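Local coordinates for protein N-acetyl-L-2,4-diaminobutyric acid deacetylase (Ruegeria pomeroyi, PDB 6TWL) that probably removes the acetyl group from N-acetyl-L-2,4-diaminobutyric acid during ectoine degradation, acting as a zinc-dependent hydrolase, at residues 49-54 against 82-87; 132-137 against 196-201; 139-144 against 204-209. One frame throughout, in Å; residues are numbered along the deposited sequence.

Contact 1 (49-54 against 82-87); sequences PTALLT and GRLIIV
Thr50 OG1 is gripped side-on by two nitrogens of Arg83. The stronger bond comes from Arg83 NE, 2.9 Å from Thr50 OG1 and fairly straight at 160°, while Arg83 NH2 reaches Thr50 OG1 from 3.3 Å along a more bent path. Both reach the oxygen close to the guanidinium plane, so the group meets the threonine with its edge. The arginine chain leaves the backbone extended; the bend at chi3 (59°) then turns NE toward Thr50, and NH2 follows in the same plane. The third nitrogen, NH1, is held by the carbonyl oxygen of Leu12, and this second partner should fix the rotation of the group. Ile85 CD1 lies against one guanidinium face near its rim.

Behind this clasp runs a regular parallel ladder. Arg83 N binds Pro49 O, Ala51 N binds Arg83 O, and Ala51 O accepts from Ile85 N at 2.8 Å. Leu53 N then takes Ile85 O, and Leu53 O receives Val87 N at 2.7 Å in a nearly straight bond. Gly82 starts the second strand with backbone angles suited to glycine, and a CB placed there would run into Pro49 O.

On the face of Ala51 and Leu53, Leu53 CD1 touches both Ile86 CG1 at 3.8 Å and Leu84 CD2 at 4.0 Å. On the face of Thr50, Leu52 and Thr54, Leu52 CD1 meets Ile85 CG2 at 4.0 Å, and Thr54 CG2 lies beside Val87 CB while its OG1 is hydrogen-bonded to Asp142.

The pair forms the two strands of a beta-alpha-beta unit. Its helix 63-74 packs on Leu53 and Ile86, helix 218-234 meets Ala51 and Leu84, Tyr194 of helix 194-201 touches Leu52 and Thr54 on the other face, and strand 139-142 borders 50-54.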
ATOM      1  N   PRO A  49       1.394 -21.988   1.095  1.00 63.35           N
ATOM      2  CA  PRO A  49       1.435 -20.919   0.089  1.00 65.90           C
ATOM      3  C   PRO A  49       2.515 -19.894   0.399  1.00 70.99           C
ATOM      4  O   PRO A  49       3.183 -19.926   1.434  1.00 67.74           O
ATOM      5  CB  PRO A  49       0.038 -20.294   0.159  1.00 68.35           C
ATOM      6  CG  PRO A  49      -0.520 -20.706   1.474  1.00 70.50           C
ATOM      7  CD  PRO A  49       0.155 -21.975   1.892  1.00 62.77           C
ATOM      8  N   THR A  50       2.669 -18.957  -0.534  1.00 69.60           N
ATOM      9  CA  THR A  50       3.708 -17.938  -0.475  1.00 69.61           C
ATOM     10  C   THR A  50       3.070 -16.556  -0.471  1.00 68.75           C
ATOM     11  O   THR A  50       2.214 -16.261  -1.312  1.00 64.36           O
ATOM     12  CB  THR A  50       4.672 -18.072  -1.657  1.00 74.40           C
ATOM     13  OG1 THR A  50       5.574 -19.159  -1.420  1.00 81.35           O
ATOM     14  CG2 THR A  50       5.471 -16.791  -1.849  1.00 66.70           C
ATOM     15  N   ALA A  51       3.482 -15.717   0.474  1.00 68.34           N
ATOM     16  CA  ALA A  51       3.029 -14.336   0.539  1.00 64.96           C
ATOM     17  C   ALA A  51       4.159 -13.410   0.107  1.00 64.52           C
ATOM     18  O   ALA A  51       5.292 -13.537   0.585  1.00 64.17           O
ATOM     19  CB  ALA A  51       2.556 -13.978   1.949  1.00 70.70           C
ATOM     20  N   LEU A  52       3.848 -12.496  -0.809  1.00 65.43           N
ATOM     21  CA  LEU A  52       4.780 -11.470  -1.266  1.00 65.51           C
ATOM     22  C   LEU A  52       4.352 -10.143  -0.648  1.00 63.24           C
ATOM     23  O   LEU A  52       3.317  -9.581  -1.023  1.00 58.82           O
ATOM     24  CB  LEU A  52       4.792 -11.406  -2.793  1.00 63.05           C
ATOM     25  CG  LEU A  52       5.691 -10.387  -3.495  1.00 63.22           C
ATOM     26  CD1 LEU A  52       7.118 -10.464  -2.986  1.00 55.63           C
ATOM     27  CD2 LEU A  52       5.654 -10.623  -4.989  1.00 54.39           C
ATOM     28  N   LEU A  53       5.141  -9.644   0.303  1.00 60.49           N
ATOM     29  CA  LEU A  53       4.786  -8.471   1.094  1.00 63.74           C
ATOM     30  C   LEU A  53       5.771  -7.349   0.794  1.00 63.76           C
ATOM     31  O   LEU A  53       6.970  -7.486   1.062  1.00 58.16           O
ATOM     32  CB  LEU A  53       4.783  -8.816   2.587  1.00 70.03           C
ATOM     33  CG  LEU A  53       4.290 -10.230   2.924  1.00 72.21           C
ATOM     34  CD1 LEU A  53       4.738 -10.663   4.311  1.00 72.16           C
ATOM     35  CD2 LEU A  53       2.777 -10.308   2.797  1.00 75.94           C
ATOM     36  N   THR A  54       5.271  -6.240   0.246  1.00 60.80           N
ATOM     37  CA  THR A  54       6.104  -5.096  -0.106  1.00 65.02           C
ATOM     38  C   THR A  54       5.614  -3.875   0.665  1.00 67.65           C
ATOM     39  O   THR A  54       4.406  -3.647   0.793  1.00 65.37           O
ATOM     40  CB  THR A  54       6.101  -4.829  -1.631  1.00 71.48           C
ATOM     41  OG1 THR A  54       4.758  -4.680  -2.110  1.00 87.62           O
ATOM     42  CG2 THR A  54       6.724  -6.004  -2.362  1.00 60.20           C
ATOM     43  N   GLY A  82       4.590 -22.647   4.816  1.00 67.96           N
ATOM     44  CA  GLY A  82       4.594 -21.963   3.540  1.00 66.89           C
ATOM     45  C   GLY A  82       5.824 -21.097   3.385  1.00 66.94           C
ATOM     46  O   GLY A  82       6.931 -21.533   3.712  1.00 65.63           O
ATOM     47  N   ARG A  83       5.654 -19.868   2.903  1.00 61.51           N
ATOM     48  CA  ARG A  83       6.809 -19.013   2.678  1.00 68.45           C
ATOM     49  C   ARG A  83       6.384 -17.551   2.689  1.00 70.08           C
ATOM     50  O   ARG A  83       5.349 -17.195   2.122  1.00 67.35           O
ATOM     51  CB  ARG A  83       7.498 -19.357   1.353  1.00 60.61           C
ATOM     52  CG  ARG A  83       8.595 -18.384   0.972  1.00 59.68           C
ATOM     53  CD  ARG A  83       9.330 -18.821  -0.278  1.00 62.25           C
ATOM     54  NE  ARG A  83       8.442 -18.955  -1.427  1.00 68.72           N
ATOM     55  CZ  ARG A  83       8.863 -19.191  -2.665  1.00 77.45           C
ATOM     56  NH1 ARG A  83      10.160 -19.311  -2.912  1.00 77.88           N
ATOM     57  NH2 ARG A  83       7.988 -19.303  -3.654  1.00 72.50           N
ATOM     58  N   LEU A  84       7.192 -16.719   3.339  1.00 65.95           N
ATOM     59  CA  LEU A  84       7.030 -15.270   3.325  1.00 63.15           C
ATOM     60  C   LEU A  84       8.212 -14.643   2.599  1.00 58.84           C
ATOM     61  O   LEU A  84       9.367 -14.938   2.920  1.00 63.14           O
ATOM     62  CB  LEU A  84       6.945 -14.704   4.743  1.00 60.63           C
ATOM     63  CG  LEU A  84       5.849 -15.176   5.695  1.00 62.06           C
ATOM     64  CD1 LEU A  84       6.209 -14.773   7.117  1.00 69.05           C
ATOM     65  CD2 LEU A  84       4.519 -14.585   5.287  1.00 60.25           C
ATOM     66  N   ILE A  85       7.925 -13.781   1.630  1.00 55.91           N
ATOM     67  CA  ILE A  85       8.942 -12.962   0.981  1.00 54.62           C
ATOM     68  C   ILE A  85       8.634 -11.517   1.342  1.00 59.35           C
ATOM     69  O   ILE A  85       7.627 -10.954   0.895  1.00 56.88           O
ATOM     70  CB  ILE A  85       8.979 -13.173  -0.538  1.00 61.04           C
ATOM     71  CG1 ILE A  85       9.113 -14.662  -0.859  1.00 55.73           C
ATOM     72  CG2 ILE A  85      10.139 -12.402  -1.152  1.00 61.82           C
ATOM     73  CD1 ILE A  85       9.089 -14.978  -2.341  1.00 58.31           C
ATOM     74  N   ILE A  86       9.494 -10.920   2.162  1.00 61.98           N
ATOM     75  CA  ILE A  86       9.238  -9.624   2.777  1.00 66.08           C
ATOM     76  C   ILE A  86      10.188  -8.605   2.171  1.00 67.19           C
ATOM     77  O   ILE A  86      11.413  -8.727   2.304  1.00 62.52           O
ATOM     78  CB  ILE A  86       9.395  -9.686   4.303  1.00 61.52           C
ATOM     79  CG1 ILE A  86       8.467 -10.755   4.883  1.00 61.53           C
ATOM     80  CG2 ILE A  86       9.107  -8.329   4.927  1.00 58.28           C
ATOM     81  CD1 ILE A  86       8.821 -11.169   6.291  1.00 58.86           C
ATOM     82  N   VAL A  87       9.622  -7.602   1.508  1.00 65.68           N
ATOM     83  CA  VAL A  87      10.378  -6.488   0.943  1.00 64.42           C
ATOM     84  C   VAL A  87       9.912  -5.221   1.649  1.00 62.33           C
ATOM     85  O   VAL A  87       8.970  -4.564   1.180  1.00 60.32           O
ATOM     86  CB  VAL A  87      10.179  -6.390  -0.579  1.00 64.92           C
ATOM     87  CG1 VAL A  87      11.129  -5.360  -1.179  1.00 70.09           C
ATOM     88  CG2 VAL A  87      10.375  -7.752  -1.227  1.00 68.04           C
TER

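Contact 2 (132-137 against 196-201); sequences TLLPMA and TAVEEM
Within 196-201, Ala197 is the first residue to meet Leu134, its CB lying 4.0 Å from Leu134 CD1, methyl against methyl. Phe113 and Gln130 also touch Ala197, so the small side chain is enclosed by several neighbours.

Val198 comes next and makes the closest approach of the contact. Its CG2 methyl lies 3.8 Å from Leu134 CD2 and 4.0 Å from Leu134 CD1, fitting against both branches of the fork, and the two side chains cross at about a right angle. With CG2 beside its own backbone N and CG1 anti to that nitrogen (chi1 -170°), the valine offers one methyl to Leu134, and CG1 is turned elsewhere.

One helical turn beyond Ala197, Met201 reaches the base of the same leucine. Its chain starts out extended, with CG anti to the backbone N, which carries SD to Leu134, and the bend at chi3 (-72°) brings CE against it as well. Met201 SD and Met201 CE each stand 4.0 Å from Leu134 CB. The sulfur also passes the Pro135 ring, with Pro135 CG 4.4 Å from Met201 SD, on the side where Pro135 is exposed.

No hydrogen bond spans the two segments; the direct contact is apolar, made of methyl, methylene and thioether groups. Hydrogen bonds lie beside the contact: a type I turn from Leu134 to Ala137 is closed by Ala137 N binding Leu134 O at 3.0 Å, and Lys203 NZ, just past the second helix, bonds to Pro135 O and Ala137 O.

Leu134 also rests on Leu52 and Val198 on Leu205, which places both segments over one face of the central sheet. A layer of helices and turns on strands in this way is typical of the alpha/beta/alpha sandwich of zinc-dependent exopeptidase relatives.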
ATOM      1  N   THR A 132       9.622 -13.366 -12.011  1.00 77.28           N
ATOM      2  CA  THR A 132      10.181 -14.308 -11.048  1.00 69.58           C
ATOM      3  C   THR A 132       9.437 -14.323  -9.722  1.00 73.27           C
ATOM      4  O   THR A 132       9.025 -15.394  -9.268  1.00 76.22           O
ATOM      5  CB  THR A 132      11.673 -14.016 -10.821  1.00 71.16           C
ATOM      6  OG1 THR A 132      12.362 -14.073 -12.076  1.00 72.17           O
ATOM      7  CG2 THR A 132      12.277 -15.047  -9.882  1.00 71.45           C
ATOM      8  N   LEU A 133       9.235 -13.165  -9.085  1.00 65.59           N
ATOM      9  CA  LEU A 133       8.653 -13.162  -7.744  1.00 64.22           C
ATOM     10  C   LEU A 133       7.133 -13.308  -7.777  1.00 60.12           C
ATOM     11  O   LEU A 133       6.572 -14.145  -7.063  1.00 64.33           O
ATOM     12  CB  LEU A 133       9.060 -11.893  -6.987  1.00 61.45           C
ATOM     13  CG  LEU A 133      10.542 -11.771  -6.633  1.00 64.72           C
ATOM     14  CD1 LEU A 133      10.791 -10.538  -5.773  1.00 66.37           C
ATOM     15  CD2 LEU A 133      11.032 -13.027  -5.929  1.00 64.06           C
ATOM     16  N   LEU A 134       6.451 -12.499  -8.590  1.00 63.87           N
ATOM     17  CA  LEU A 134       4.989 -12.536  -8.608  1.00 73.63           C
ATOM     18  C   LEU A 134       4.395 -13.876  -9.032  1.00 67.70           C
ATOM     19  O   LEU A 134       3.418 -14.308  -8.394  1.00 67.38           O
ATOM     20  CB  LEU A 134       4.437 -11.426  -9.513  1.00 80.25           C
ATOM     21  CG  LEU A 134       4.211 -10.050  -8.895  1.00 83.74           C
ATOM     22  CD1 LEU A 134       3.547  -9.127  -9.903  1.00 87.69           C
ATOM     23  CD2 LEU A 134       3.358 -10.181  -7.652  1.00 77.84           C
ATOM     24  N   PRO A 135       4.888 -14.567 -10.070  1.00 67.05           N
ATOM     25  CA  PRO A 135       4.245 -15.837 -10.448  1.00 65.15           C
ATOM     26  C   PRO A 135       4.229 -16.861  -9.330  1.00 72.20           C
ATOM     27  O   PRO A 135       3.262 -17.623  -9.211  1.00 71.38           O
ATOM     28  CB  PRO A 135       5.096 -16.312 -11.633  1.00 62.42           C
ATOM     29  CG  PRO A 135       5.601 -15.057 -12.240  1.00 63.34           C
ATOM     30  CD  PRO A 135       5.912 -14.176 -11.059  1.00 67.79           C
ATOM     31  N   MET A 136       5.262 -16.887  -8.489  1.00 71.62           N
ATOM     32  CA  MET A 136       5.363 -17.856  -7.408  1.00 69.99           C
ATOM     33  C   MET A 136       4.662 -17.390  -6.136  1.00 71.51           C
ATOM     34  O   MET A 136       4.839 -18.008  -5.080  1.00 72.80           O
ATOM     35  CB  MET A 136       6.837 -18.157  -7.116  1.00 83.65           C
ATOM     36  CG  MET A 136       7.555 -17.020  -6.404  1.00100.69           C
ATOM     37  SD  MET A 136       9.335 -16.954  -6.685  1.00105.19           S
ATOM     38  CE  MET A 136       9.815 -18.621  -6.263  1.00 98.63           C
ATOM     39  N   ALA A 137       3.861 -16.331  -6.215  1.00 75.42           N
ATOM     40  CA  ALA A 137       3.186 -15.764  -5.058  1.00 73.83           C
ATOM     41  C   ALA A 137       1.707 -16.118  -5.104  1.00 70.92           C
ATOM     42  O   ALA A 137       1.066 -15.996  -6.152  1.00 64.81           O
ATOM     43  CB  ALA A 137       3.365 -14.245  -5.005  1.00 65.97           C
ATOM     44  N   THR A 196      -1.145  -2.939 -10.507  1.00 69.80           N
ATOM     45  CA  THR A 196      -1.808  -3.374 -11.730  1.00 70.95           C
ATOM     46  C   THR A 196      -1.275  -4.724 -12.194  1.00 71.56           C
ATOM     47  O   THR A 196      -2.035  -5.556 -12.703  1.00 71.37           O
ATOM     48  CB  THR A 196      -1.632  -2.326 -12.827  1.00 79.98           C
ATOM     49  OG1 THR A 196      -1.988  -1.035 -12.319  1.00 84.41           O
ATOM     50  CG2 THR A 196      -2.512  -2.653 -14.023  1.00 82.52           C
ATOM     51  N   ALA A 197       0.031  -4.957 -12.028  1.00 68.13           N
ATOM     52  CA  ALA A 197       0.610  -6.236 -12.427  1.00 68.84           C
ATOM     53  C   ALA A 197      -0.012  -7.391 -11.652  1.00 70.42           C
ATOM     54  O   ALA A 197      -0.314  -8.444 -12.228  1.00 62.72           O
ATOM     55  CB  ALA A 197       2.125  -6.214 -12.230  1.00 67.44           C
ATOM     56  N   VAL A 198      -0.213  -7.211 -10.345  1.00 66.61           N
ATOM     57  CA  VAL A 198      -0.830  -8.254  -9.531  1.00 60.50           C
ATOM     58  C   VAL A 198      -2.280  -8.466  -9.947  1.00 73.40           C
ATOM     59  O   VAL A 198      -2.715  -9.600 -10.180  1.00 76.25           O
ATOM     60  CB  VAL A 198      -0.718  -7.902  -8.037  1.00 64.26           C
ATOM     61  CG1 VAL A 198      -1.121  -9.088  -7.184  1.00 65.08           C
ATOM     62  CG2 VAL A 198       0.697  -7.455  -7.699  1.00 54.50           C
ATOM     63  N   GLU A 199      -3.048  -7.375 -10.040  1.00 71.60           N
ATOM     64  CA  GLU A 199      -4.445  -7.467 -10.456  1.00 75.84           C
ATOM     65  C   GLU A 199      -4.586  -8.204 -11.784  1.00 79.06           C
ATOM     66  O   GLU A 199      -5.406  -9.120 -11.919  1.00 74.17           O
ATOM     67  CB  GLU A 199      -5.055  -6.065 -10.554  1.00 78.85           C
ATOM     68  CG  GLU A 199      -5.277  -5.372  -9.215  1.00 69.55           C
ATOM     69  CD  GLU A 199      -5.097  -3.866  -9.292  1.00 83.82           C
ATOM     70  OE1 GLU A 199      -4.973  -3.334 -10.416  1.00 87.55           O
ATOM     71  OE2 GLU A 199      -5.078  -3.215  -8.227  1.00 86.13           O
ATOM     72  N   GLU A 200      -3.779  -7.823 -12.776  1.00 81.04           N
ATOM     73  CA  GLU A 200      -3.907  -8.381 -14.116  1.00 77.64           C
ATOM     74  C   GLU A 200      -3.327  -9.784 -14.238  1.00 79.17           C
ATOM     75  O   GLU A 200      -3.658 -10.492 -15.195  1.00 84.61           O
ATOM     76  CB  GLU A 200      -3.235  -7.456 -15.130  1.00 80.72           C
ATOM     77  CG  GLU A 200      -4.018  -6.187 -15.406  1.00 86.80           C
ATOM     78  CD  GLU A 200      -3.358  -5.315 -16.449  1.00 90.19           C
ATOM     79  OE1 GLU A 200      -2.249  -5.667 -16.902  1.00 89.44           O
ATOM     80  OE2 GLU A 200      -3.948  -4.276 -16.814  1.00 92.32           O
ATOM     81  N   MET A 201      -2.465 -10.196 -13.309  1.00 75.90           N
ATOM     82  CA  MET A 201      -2.051 -11.589 -13.231  1.00 76.72           C
ATOM     83  C   MET A 201      -3.109 -12.464 -12.571  1.00 81.98           C
ATOM     84  O   MET A 201      -2.980 -13.694 -12.589  1.00 83.04           O
ATOM     85  CB  MET A 201      -0.726 -11.706 -12.468  1.00 76.93           C
ATOM     86  CG  MET A 201       0.030 -13.012 -12.693  1.00 72.96           C
ATOM     87  SD  MET A 201       1.667 -13.010 -11.937  1.00 76.10           S
ATOM     88  CE  MET A 201       2.539 -11.896 -13.030  1.00 79.97           C
TER

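Contact 3 (139-144 against 204-209); sequences LAVDFH and VLVTTE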
ATOM      1  N   LEU A 139      -0.326 -14.824  -2.494  1.00 55.83           N
ATOM      2  CA  LEU A 139      -0.928 -13.677  -1.835  1.00 62.33           C
ATOM      3  C   LEU A 139       0.052 -12.518  -1.894  1.00 57.42           C
ATOM      4  O   LEU A 139       1.244 -12.695  -1.625  1.00 65.18           O
ATOM      5  CB  LEU A 139      -1.273 -14.001  -0.382  1.00 61.92           C
ATOM      6  CG  LEU A 139      -1.575 -12.812   0.522  1.00 77.33           C
ATOM      7  CD1 LEU A 139      -2.952 -12.231   0.238  1.00 75.55           C
ATOM      8  CD2 LEU A 139      -1.440 -13.263   1.954  1.00 81.91           C
ATOM      9  N   ALA A 140      -0.445 -11.342  -2.260  1.00 63.66           N
ATOM     10  CA  ALA A 140       0.345 -10.120  -2.262  1.00 66.38           C
ATOM     11  C   ALA A 140      -0.316  -9.101  -1.346  1.00 65.50           C
ATOM     12  O   ALA A 140      -1.516  -8.841  -1.468  1.00 63.76           O
ATOM     13  CB  ALA A 140       0.484  -9.553  -3.678  1.00 68.79           C
ATOM     14  N   VAL A 141       0.460  -8.533  -0.429  1.00 60.38           N
ATOM     15  CA  VAL A 141       0.000  -7.449   0.433  1.00 63.36           C
ATOM     16  C   VAL A 141       0.850  -6.230   0.120  1.00 62.79           C
ATOM     17  O   VAL A 141       2.065  -6.258   0.344  1.00 63.01           O
ATOM     18  CB  VAL A 141       0.109  -7.811   1.921  1.00 68.07           C
ATOM     19  CG1 VAL A 141      -0.429  -6.677   2.776  1.00 66.40           C
ATOM     20  CG2 VAL A 141      -0.633  -9.104   2.216  1.00 71.03           C
ATOM     21  N   ASP A 142       0.226  -5.164  -0.390  1.00 62.67           N
ATOM     22  CA  ASP A 142       0.951  -3.954  -0.778  1.00 64.90           C
ATOM     23  C   ASP A 142       0.525  -2.810   0.130  1.00 59.94           C
ATOM     24  O   ASP A 142      -0.598  -2.306   0.020  1.00 61.73           O
ATOM     25  CB  ASP A 142       0.724  -3.596  -2.246  1.00 68.18           C
ATOM     26  CG  ASP A 142       1.771  -2.622  -2.773  1.00 72.98           C
ATOM     27  OD1 ASP A 142       2.884  -2.585  -2.207  1.00 71.70           O
ATOM     28  OD2 ASP A 142       1.495  -1.899  -3.750  1.00 73.05           O
ATOM     29  N   PHE A 143       1.429  -2.395   1.015  1.00 60.63           N
ATOM     30  CA  PHE A 143       1.153  -1.303   1.938  1.00 57.94           C
ATOM     31  C   PHE A 143       1.363   0.040   1.248  1.00 58.86           C
ATOM     32  O   PHE A 143       2.415   0.281   0.647  1.00 63.75           O
ATOM     33  CB  PHE A 143       2.063  -1.396   3.164  1.00 58.64           C
ATOM     34  CG  PHE A 143       1.685  -2.481   4.129  1.00 63.84           C
ATOM     35  CD1 PHE A 143       0.659  -2.287   5.036  1.00 67.98           C
ATOM     36  CD2 PHE A 143       2.369  -3.687   4.145  1.00 71.81           C
ATOM     37  CE1 PHE A 143       0.310  -3.278   5.933  1.00 72.12           C
ATOM     38  CE2 PHE A 143       2.026  -4.685   5.042  1.00 77.39           C
ATOM     39  CZ  PHE A 143       0.995  -4.480   5.938  1.00 75.24           C
ATOM     40  N   HIS A 144       0.360   0.907   1.331  1.00 65.38           N
ATOM     41  CA  HIS A 144       0.519   2.319   1.023  1.00 65.93           C
ATOM     42  C   HIS A 144       0.171   3.139   2.255  1.00 68.17           C
ATOM     43  O   HIS A 144      -0.393   2.640   3.233  1.00 68.47           O
ATOM     44  CB  HIS A 144      -0.374   2.782  -0.139  1.00 60.70           C
ATOM     45  CG  HIS A 144      -0.386   1.865  -1.319  1.00 70.50           C
ATOM     46  ND1 HIS A 144       0.749   1.550  -2.033  1.00 73.28           N
ATOM     47  CD2 HIS A 144      -1.409   1.229  -1.939  1.00 70.91           C
ATOM     48  CE1 HIS A 144       0.430   0.743  -3.029  1.00 69.74           C
ATOM     49  NE2 HIS A 144      -0.873   0.532  -2.994  1.00 66.66           N
ATOM     50  N   VAL A 204      -4.301 -12.790  -5.722  1.00 65.56           N
ATOM     51  CA  VAL A 204      -4.954 -12.221  -4.550  1.00 71.02           C
ATOM     52  C   VAL A 204      -4.103 -11.058  -4.064  1.00 67.08           C
ATOM     53  O   VAL A 204      -2.929 -11.235  -3.719  1.00 68.24           O
ATOM     54  CB  VAL A 204      -5.135 -13.276  -3.450  1.00 75.85           C
ATOM     55  CG1 VAL A 204      -5.739 -12.646  -2.203  1.00 70.16           C
ATOM     56  CG2 VAL A 204      -5.992 -14.420  -3.954  1.00 75.64           C
ATOM     57  N   LEU A 205      -4.689  -9.865  -4.046  1.00 69.35           N
ATOM     58  CA  LEU A 205      -3.998  -8.646  -3.660  1.00 70.95           C
ATOM     59  C   LEU A 205      -4.846  -7.900  -2.641  1.00 80.62           C
ATOM     60  O   LEU A 205      -6.040  -7.685  -2.867  1.00 84.22           O
ATOM     61  CB  LEU A 205      -3.735  -7.754  -4.880  1.00 67.06           C
ATOM     62  CG  LEU A 205      -3.268  -6.322  -4.609  1.00 67.69           C
ATOM     63  CD1 LEU A 205      -1.827  -6.325  -4.143  1.00 59.02           C
ATOM     64  CD2 LEU A 205      -3.443  -5.446  -5.843  1.00 75.72           C
ATOM     65  N   VAL A 206      -4.241  -7.531  -1.514  1.00 76.62           N
ATOM     66  CA  VAL A 206      -4.821  -6.547  -0.608  1.00 78.30           C
ATOM     67  C   VAL A 206      -3.844  -5.387  -0.492  1.00 64.16           C
ATOM     68  O   VAL A 206      -2.645  -5.593  -0.272  1.00 58.23           O
ATOM     69  CB  VAL A 206      -5.171  -7.134   0.776  1.00 90.36           C
ATOM     70  CG1 VAL A 206      -3.978  -7.830   1.423  1.00104.71           C
ATOM     71  CG2 VAL A 206      -5.723  -6.032   1.692  1.00 81.20           C
ATOM     72  N   THR A 207      -4.356  -4.178  -0.690  1.00 60.55           N
ATOM     73  CA  THR A 207      -3.603  -2.948  -0.541  1.00 69.64           C
ATOM     74  C   THR A 207      -4.159  -2.181   0.648  1.00 71.27           C
ATOM     75  O   THR A 207      -5.239  -2.492   1.159  1.00 73.75           O
ATOM     76  CB  THR A 207      -3.685  -2.094  -1.807  1.00 74.83           C
ATOM     77  OG1 THR A 207      -5.056  -1.749  -2.050  1.00 74.25           O
ATOM     78  CG2 THR A 207      -3.152  -2.869  -2.996  1.00 76.17           C
ATOM     79  N   THR A 208      -3.410  -1.180   1.101  1.00 69.85           N
ATOM     80  CA  THR A 208      -3.781  -0.438   2.297  1.00 64.93           C
ATOM     81  C   THR A 208      -3.586   1.053   2.067  1.00 66.40           C
ATOM     82  O   THR A 208      -2.930   1.483   1.115  1.00 65.04           O
ATOM     83  CB  THR A 208      -2.952  -0.858   3.522  1.00 61.53           C
ATOM     84  OG1 THR A 208      -1.620  -0.348   3.390  1.00 65.33           O
ATOM     85  CG2 THR A 208      -2.899  -2.371   3.673  1.00 57.07           C
ATOM     86  N   GLU A 209      -4.188   1.837   2.960  1.00 61.94           N
ATOM     87  CA  GLU A 209      -3.828   3.236   3.190  1.00 66.49           C
ATOM     88  C   GLU A 209      -4.008   3.426   4.691  1.00 62.16           C
ATOM     89  O   GLU A 209      -5.131   3.629   5.163  1.00 64.92           O
ATOM     90  CB  GLU A 209      -4.688   4.207   2.390  1.00 75.62           C
ATOM     91  CG  GLU A 209      -4.455   4.185   0.884  1.00 77.20           C
ATOM     92  CD  GLU A 209      -3.271   5.017   0.451  1.00 75.52           C
ATOM     93  OE1 GLU A 209      -2.593   5.593   1.327  1.00 65.19           O
ATOM     94  OE2 GLU A 209      -3.025   5.103  -0.770  1.00 70.65           O
TER
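His144 and Thr208 meet where two neighbouring parallel strands of the central sheet end, the carboxyl edge at which zinc-peptidase-like folds gather their metal ligands. Before that edge the ladder is regular: Ala140 N binds Val204 O, Ala140 O accepts from Val206 N, and Asp142 N binds Val206 O. Val141 CG2 and Val206 CG1 lie side by side, 3.7 Å apart.

Past Asp142 the ladder weakens: Thr208 N makes a weak bond to Asp142 O, and side chains join in. Thr208 sets OG1 between its backbone N and carbonyl carbon (chi1 73°), which points the hydroxyl across to the other segment, where it accepts from His144 N at 3.1 Å; Thr208 O receives a weaker bond from the same N-H. The other branch, Thr208 CG2, is 3.8 Å from Phe143 CD1. A valine in place of Thr208 would probably deprive His144 N of its stronger acceptor, leaving the weak bond to Thr208 O and the histidine backbone freer to shift.

The imidazole sits over Asp142 O at the rim of one face, with Thr208 O near the plane at its edge. His144 NE2, 4.0 Å from Thr207 CB, is hydrogen-bonded to Asp195, while Asn57 holds ND1 weakly. His144 and Glu61 bind zinc in another structure of this protein, as do His58 and Glu209, though no metal occupies this chain. Glu209 folds back at chi2 (-82°), which brings its OE2 to 3.6 Å from His144 CB.

How the contacts relate
From the N terminus, contact 1 closes first, returning strand 82-87 to strand 50-54 after the helix 63-74, and it is complete before the others begin. Contacts 2 and 3 cross: the chain passes through 132-137 and then 139-144, and much later through 196-201 and 204-209 in the same order. Each closes an excursion of about sixty residues that includes strands 150-152, 155-158 and 181-184 and helix 167-177. Strand 139-142 adds to the flank of 50-54 away from 82-87, where Leu52 N bonds to Leu139 O at 2.7 Å, joining contacts 1 and 3 in one sheet. Contact 2 lies over both, with Ala137 on Leu52 and Val198 on Ala140.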